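Local structure of RNA-directed RNA polymerase (Infectious pancreatic necrosis virus, 3ZED) at residues Thr370-Ser375 with Leu382-Ala387; Asp388-Leu393 with Ile486-Trp491. The protein catalyses RNA-templated RNA synthesis from ribonucleoside triphosphates and is probably found both free and covalently attached to the viral genomic RNA. One frame throughout, in Å; residues are numbered along the deposited sequence.

Interaction 1: residues Thr370-Ser375 with Leu382-Ala387; sequences TIIRDS and LVMIYA
L382 reaches from the first strand of a hairpin into the helix segment 370-375 and carries most of this contact. Its two methyls share the work. CD2 lies against the branch methyl CG2 of I371, with L382 CD2 and I371 CG2 3.8 Å apart. L382 CD2 is also 4.0 Å from I372 CG1. CD1 also touches I371, but it comes nearest to the hydroxyl of S375, with L382 CD1 and S375 OG 3.7 Å apart. The side chain of L382 lies across I371 and I372, nearly perpendicular to both. Its first torsion, with CG anti to the backbone N (chi1 -166°), directs the branch toward the helix. M384, two residues on along the strand, adds a looser touch: M384 CE, the end of the side chain, is 4.3 Å from I372 CG1.

No hydrogen bond joins the two segments. The polar group at the interface turns back into its own helix instead: S375 OG gives a weak bond to I371 O, 3.3 Å away. That carbonyl also accepts the backbone bond from S375 N. S375 therefore offers the leucine methyls an oxygen already engaged, if weakly, within the helix.

The second shell lies around the isoleucines. I372 also packs on L524 and I528 of helix 524-533. I371 meets F690. The axes of segments 370-375 and 382-386 approach to 10.3 Å and run nearly antiparallel, at 155°. Helix 364-377 leads through a short connection into strand 382-386, an outermost strand of its sheet, and packs on one face of the antiparallel sheet of the polymerase palm.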
loop_
_atom_site.group_PDB
_atom_site.type_symbol
_atom_site.label_atom_id
_atom_site.label_comp_id
_atom_site.label_asym_id
_atom_site.label_seq_id
_atom_site.Cartn_x
_atom_site.Cartn_y
_atom_site.Cartn_z
ATOM N N THR B 370 1.445 21.653 15.191
ATOM C CA THR B 370 2.568 22.298 15.883
ATOM C C THR B 370 3.729 22.479 14.883
ATOM O O THR B 370 4.287 23.563 14.794
ATOM C CB THR B 370 2.980 21.485 17.135
ATOM O OG1 THR B 370 1.881 21.474 18.043
ATOM C CG2 THR B 370 4.197 22.069 17.855
ATOM N N ILE B 371 4.053 21.427 14.108
ATOM C CA ILE B 371 5.123 21.460 13.102
ATOM C C ILE B 371 4.781 22.530 12.042
ATOM O O ILE B 371 5.648 23.348 11.729
ATOM C CB ILE B 371 5.398 20.052 12.490
ATOM C CG1 ILE B 371 6.098 19.133 13.533
ATOM C CG2 ILE B 371 6.261 20.152 11.220
ATOM C CD1 ILE B 371 5.787 17.642 13.359
ATOM N N ILE B 372 3.517 22.570 11.562
ATOM C CA ILE B 372 3.047 23.547 10.569
ATOM C C ILE B 372 3.142 24.983 11.125
ATOM O O ILE B 372 3.687 25.861 10.448
ATOM C CB ILE B 372 1.614 23.208 10.061
ATOM C CG1 ILE B 372 1.641 21.958 9.130
ATOM C CG2 ILE B 372 0.934 24.424 9.368
ATOM C CD1 ILE B 372 0.223 21.372 8.774
ATOM N N ARG B 373 2.633 25.210 12.348
ATOM C CA ARG B 373 2.624 26.533 12.990
ATOM C C ARG B 373 4.043 27.060 13.218
ATOM O O ARG B 373 4.294 28.231 12.929
ATOM C CB ARG B 373 1.817 26.522 14.300
ATOM C CG ARG B 373 0.291 26.514 14.052
ATOM C CD ARG B 373 -0.503 26.482 15.347
ATOM N NE ARG B 373 -0.626 25.117 15.868
ATOM C CZ ARG B 373 -1.164 24.785 17.043
ATOM N NH1 ARG B 373 -1.634 25.726 17.860
ATOM N NH2 ARG B 373 -1.230 23.509 17.413
ATOM N N ASP B 374 4.976 26.198 13.677
ATOM C CA ASP B 374 6.371 26.580 13.886
ATOM C C ASP B 374 7.025 26.965 12.550
ATOM O O ASP B 374 7.758 27.954 12.501
ATOM C CB ASP B 374 7.173 25.462 14.606
ATOM C CG ASP B 374 6.776 25.196 16.062
ATOM O OD1 ASP B 374 5.819 25.861 16.560
ATOM O OD2 ASP B 374 7.399 24.314 16.699
ATOM N N SER B 375 6.707 26.237 11.466
ATOM C CA SER B 375 7.224 26.531 10.137
ATOM C C SER B 375 6.787 27.918 9.685
ATOM O O SER B 375 7.630 28.710 9.249
ATOM C CB SER B 375 6.777 25.477 9.127
ATOM O OG SER B 375 7.567 24.310 9.272
ATOM N N LEU B 382 8.026 23.515 4.135
ATOM C CA LEU B 382 7.829 22.189 4.716
ATOM C C LEU B 382 7.374 21.202 3.645
ATOM O O LEU B 382 6.577 21.559 2.767
ATOM C CB LEU B 382 6.765 22.316 5.832
ATOM C CG LEU B 382 6.571 21.187 6.834
ATOM C CD1 LEU B 382 7.840 20.956 7.693
ATOM C CD2 LEU B 382 5.412 21.530 7.756
ATOM N N VAL B 383 7.891 19.973 3.717
ATOM C CA VAL B 383 7.502 18.906 2.818
ATOM C C VAL B 383 7.209 17.653 3.642
ATOM O O VAL B 383 7.880 17.379 4.632
ATOM C CB VAL B 383 8.501 18.652 1.640
ATOM C CG1 VAL B 383 9.823 18.028 2.103
ATOM C CG2 VAL B 383 7.852 17.806 0.542
ATOM N N MET B 384 6.159 16.928 3.252
ATOM C CA MET B 384 5.741 15.667 3.878
ATOM C C MET B 384 5.447 14.676 2.786
ATOM O O MET B 384 4.903 15.064 1.740
ATOM C CB MET B 384 4.530 15.840 4.805
ATOM C CG MET B 384 4.784 16.787 5.953
ATOM S SD MET B 384 3.383 16.748 7.048
ATOM C CE MET B 384 3.589 18.259 7.929
ATOM N N ILE B 385 5.827 13.405 2.999
ATOM C CA ILE B 385 5.661 12.354 1.976
ATOM C C ILE B 385 5.031 11.115 2.548
ATOM O O ILE B 385 5.451 10.620 3.582
ATOM C CB ILE B 385 7.018 12.004 1.274
ATOM C CG1 ILE B 385 7.711 13.266 0.694
ATOM C CG2 ILE B 385 6.852 10.930 0.184
ATOM C CD1 ILE B 385 9.233 13.103 0.473
ATOM N N TYR B 386 4.071 10.568 1.811
ATOM C CA TYR B 386 3.417 9.311 2.117
ATOM C C TYR B 386 3.096 8.592 0.816
ATOM O O TYR B 386 2.075 8.910 0.202
ATOM C CB TYR B 386 2.144 9.513 2.961
ATOM C CG TYR B 386 1.604 8.198 3.490
ATOM C CD1 TYR B 386 0.709 7.435 2.743
ATOM C CD2 TYR B 386 2.003 7.707 4.725
ATOM C CE1 TYR B 386 0.242 6.202 3.205
ATOM C CE2 TYR B 386 1.524 6.491 5.210
ATOM C CZ TYR B 386 0.650 5.737 4.441
ATOM O OH TYR B 386 0.177 4.534 4.890
ATOM N N ALA B 387 3.943 7.612 0.397
ATOM C CA ALA B 387 3.723 6.864 -0.857
ATOM C C ALA B 387 3.506 7.864 -2.028
ATOM O O ALA B 387 4.354 8.739 -2.211
ATOM C CB ALA B 387 2.537 5.891 -0.707
#

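Interaction 2: residues Asp388-Leu393 with Ile486-Trp491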
loop_
_atom_site.group_PDB
_atom_site.type_symbol
_atom_site.label_atom_id
_atom_site.label_comp_id
_atom_site.label_asym_id
_atom_site.label_seq_id
_atom_site.Cartn_x
_atom_site.Cartn_y
_atom_site.Cartn_z
ATOM N N ASP B 388 2.361 7.808 -2.745
ATOM C CA ASP B 388 2.041 8.716 -3.865
ATOM C C ASP B 388 1.480 10.091 -3.411
ATOM O O ASP B 388 1.077 10.871 -4.264
ATOM C CB ASP B 388 1.055 8.052 -4.854
ATOM C CG ASP B 388 -0.225 7.516 -4.215
ATOM O OD1 ASP B 388 -0.172 7.078 -3.031
ATOM O OD2 ASP B 388 -1.258 7.462 -4.918
ATOM N N ASN B 389 1.513 10.416 -2.093
ATOM C CA ASN B 389 1.034 11.710 -1.599
ATOM C C ASN B 389 2.185 12.619 -1.170
ATOM O O ASN B 389 3.016 12.238 -0.333
ATOM C CB ASN B 389 0.069 11.544 -0.399
ATOM C CG ASN B 389 -1.088 10.588 -0.602
ATOM O OD1 ASN B 389 -1.179 9.558 0.049
ATOM N ND2 ASN B 389 -1.992 10.889 -1.514
ATOM N N ILE B 390 2.199 13.843 -1.699
ATOM C CA ILE B 390 3.178 14.871 -1.322
ATOM C C ILE B 390 2.408 16.043 -0.731
ATOM O O ILE B 390 1.368 16.433 -1.265
ATOM C CB ILE B 390 4.077 15.327 -2.507
ATOM C CG1 ILE B 390 4.881 14.158 -3.087
ATOM C CG2 ILE B 390 4.987 16.520 -2.141
ATOM C CD1 ILE B 390 5.333 14.378 -4.588
ATOM N N TYR B 391 2.921 16.596 0.375
ATOM C CA TYR B 391 2.361 17.788 1.002
ATOM C C TYR B 391 3.449 18.818 1.062
ATOM O O TYR B 391 4.538 18.512 1.545
ATOM C CB TYR B 391 1.797 17.482 2.401
ATOM C CG TYR B 391 0.703 16.440 2.347
ATOM C CD1 TYR B 391 -0.605 16.789 1.999
ATOM C CD2 TYR B 391 0.986 15.091 2.562
ATOM C CE1 TYR B 391 -1.607 15.827 1.910
ATOM C CE2 TYR B 391 -0.016 14.123 2.490
ATOM C CZ TYR B 391 -1.307 14.495 2.154
ATOM O OH TYR B 391 -2.283 13.542 2.070
ATOM N N ILE B 392 3.176 20.022 0.524
ATOM C CA ILE B 392 4.121 21.129 0.521
ATOM C C ILE B 392 3.495 22.360 1.174
ATOM O O ILE B 392 2.397 22.795 0.809
ATOM C CB ILE B 392 4.670 21.444 -0.908
ATOM C CG1 ILE B 392 5.656 20.356 -1.371
ATOM C CG2 ILE B 392 5.324 22.851 -0.992
ATOM C CD1 ILE B 392 5.951 20.341 -2.871
ATOM N N LEU B 393 4.236 22.933 2.119
ATOM C CA LEU B 393 3.913 24.194 2.769
ATOM C C LEU B 393 4.938 25.218 2.281
ATOM O O LEU B 393 6.111 25.107 2.613
ATOM C CB LEU B 393 3.943 24.045 4.306
ATOM C CG LEU B 393 3.397 25.203 5.184
ATOM C CD1 LEU B 393 3.347 24.783 6.629
ATOM C CD2 LEU B 393 4.288 26.443 5.136
ATOM N N ILE B 486 11.734 11.349 -5.531
ATOM C CA ILE B 486 12.375 11.852 -6.744
ATOM C C ILE B 486 11.758 13.214 -7.123
ATOM O O ILE B 486 12.502 14.163 -7.398
ATOM C CB ILE B 486 12.284 10.811 -7.904
ATOM C CG1 ILE B 486 13.148 9.570 -7.589
ATOM C CG2 ILE B 486 12.645 11.463 -9.274
ATOM C CD1 ILE B 486 12.995 8.351 -8.544
ATOM N N VAL B 487 10.409 13.310 -7.108
ATOM C CA VAL B 487 9.692 14.544 -7.428
ATOM C C VAL B 487 10.105 15.653 -6.414
ATOM O O VAL B 487 10.440 16.763 -6.831
ATOM C CB VAL B 487 8.144 14.321 -7.496
ATOM C CG1 VAL B 487 7.382 15.643 -7.614
ATOM C CG2 VAL B 487 7.766 13.385 -8.644
ATOM N N VAL B 488 10.149 15.319 -5.110
ATOM C CA VAL B 488 10.510 16.260 -4.029
ATOM C C VAL B 488 11.986 16.681 -4.164
ATOM O O VAL B 488 12.260 17.876 -4.094
ATOM C CB VAL B 488 10.171 15.706 -2.614
ATOM C CG1 VAL B 488 10.770 16.570 -1.505
ATOM C CG2 VAL B 488 8.663 15.585 -2.436
ATOM N N ALA B 489 12.913 15.727 -4.406
ATOM C CA ALA B 489 14.339 16.035 -4.608
ATOM C C ALA B 489 14.539 17.020 -5.779
ATOM O O ALA B 489 15.368 17.925 -5.687
ATOM C CB ALA B 489 15.119 14.758 -4.864
ATOM N N GLU B 490 13.758 16.851 -6.865
ATOM C CA GLU B 490 13.823 17.714 -8.046
ATOM C C GLU B 490 13.214 19.090 -7.747
ATOM O O GLU B 490 13.709 20.076 -8.264
ATOM C CB GLU B 490 13.154 17.054 -9.267
ATOM C CG GLU B 490 14.002 15.951 -9.884
ATOM C CD GLU B 490 15.339 16.389 -10.446
ATOM O OE1 GLU B 490 15.418 17.480 -11.062
ATOM O OE2 GLU B 490 16.317 15.633 -10.263
ATOM N N TRP B 491 12.200 19.157 -6.871
ATOM C CA TRP B 491 11.597 20.422 -6.429
ATOM C C TRP B 491 12.641 21.215 -5.638
ATOM O O TRP B 491 12.858 22.388 -5.938
ATOM C CB TRP B 491 10.327 20.147 -5.610
ATOM C CG TRP B 491 9.807 21.285 -4.780
ATOM C CD1 TRP B 491 9.128 22.383 -5.224
ATOM C CD2 TRP B 491 9.816 21.370 -3.347
ATOM N NE1 TRP B 491 8.726 23.155 -4.160
ATOM C CE2 TRP B 491 9.142 22.561 -2.994
ATOM C CE3 TRP B 491 10.330 20.547 -2.319
ATOM C CZ2 TRP B 491 8.991 22.968 -1.654
ATOM C CZ3 TRP B 491 10.176 20.949 -0.997
ATOM C CH2 TRP B 491 9.516 22.146 -0.674
#
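The indole nitrogen NE1 of W491 is gripped by two weak hydrogen bonds, to Q394 OE1 and P497 O. They probably help to orient the ring that I392 of the neighbouring strand covers. I392 CD1 sits over one face, 4.0 Å from the centroid of the W491 five-membered ring and 16° off its normal, a CH-pi contact. The branch methyl of I392 reaches the benzene part of the indole, with I392 CG2 and W491 CZ2 3.7 Å apart. W491 CG is anti to the backbone N (chi1 164°), which helps to bring the indole alongside I392. F504 meets the same ring with its plane steeply inclined.

Two residues earlier in the strand, I390 packs on two valines. I390 CG2 is 3.8 Å from V488 CG2, and these two side chains lie side by side, pointing opposite ways. I390 CD1 lies 3.9 Å from V487 CG1. All five residues are buried, and no hydrogen bond crosses the contact.

Segment 486-491 of the helix runs roughly along strand segment 389-393, at 26°, with the axes 10.3 Å apart. V488 also packs on I385 of strand 382-386. The A387-D388-N389 turn is consistent with the Ala-Asp-Asn form of motif C in birnavirus polymerases. The contact thus probably packs the motif C hairpin on the motif B helix of the palm.

Interactions 1 and 2 are in series along the chain, with centres 12 Å apart. They share a hairpin whose strands, 382-386 and 389-394, are neighbours in one antiparallel sheet. Probable hydrogen bonds join them: L382 O to L393 N and M384 N to Y391 O, each 2.8 Å. The two helices cover opposite faces. L393 points away from helix 476-493 and meets I372, with I372 CG2 and L393 CD1 3.7 Å apart. V383 turns to the other face and packs on V488. A potassium ion lies about 13 Å from the L382 side chain, and one lies about 10 Å from that of V487; neither contact belongs to an annotated site. The hairpin turn, probably motif C, joins the two contacts.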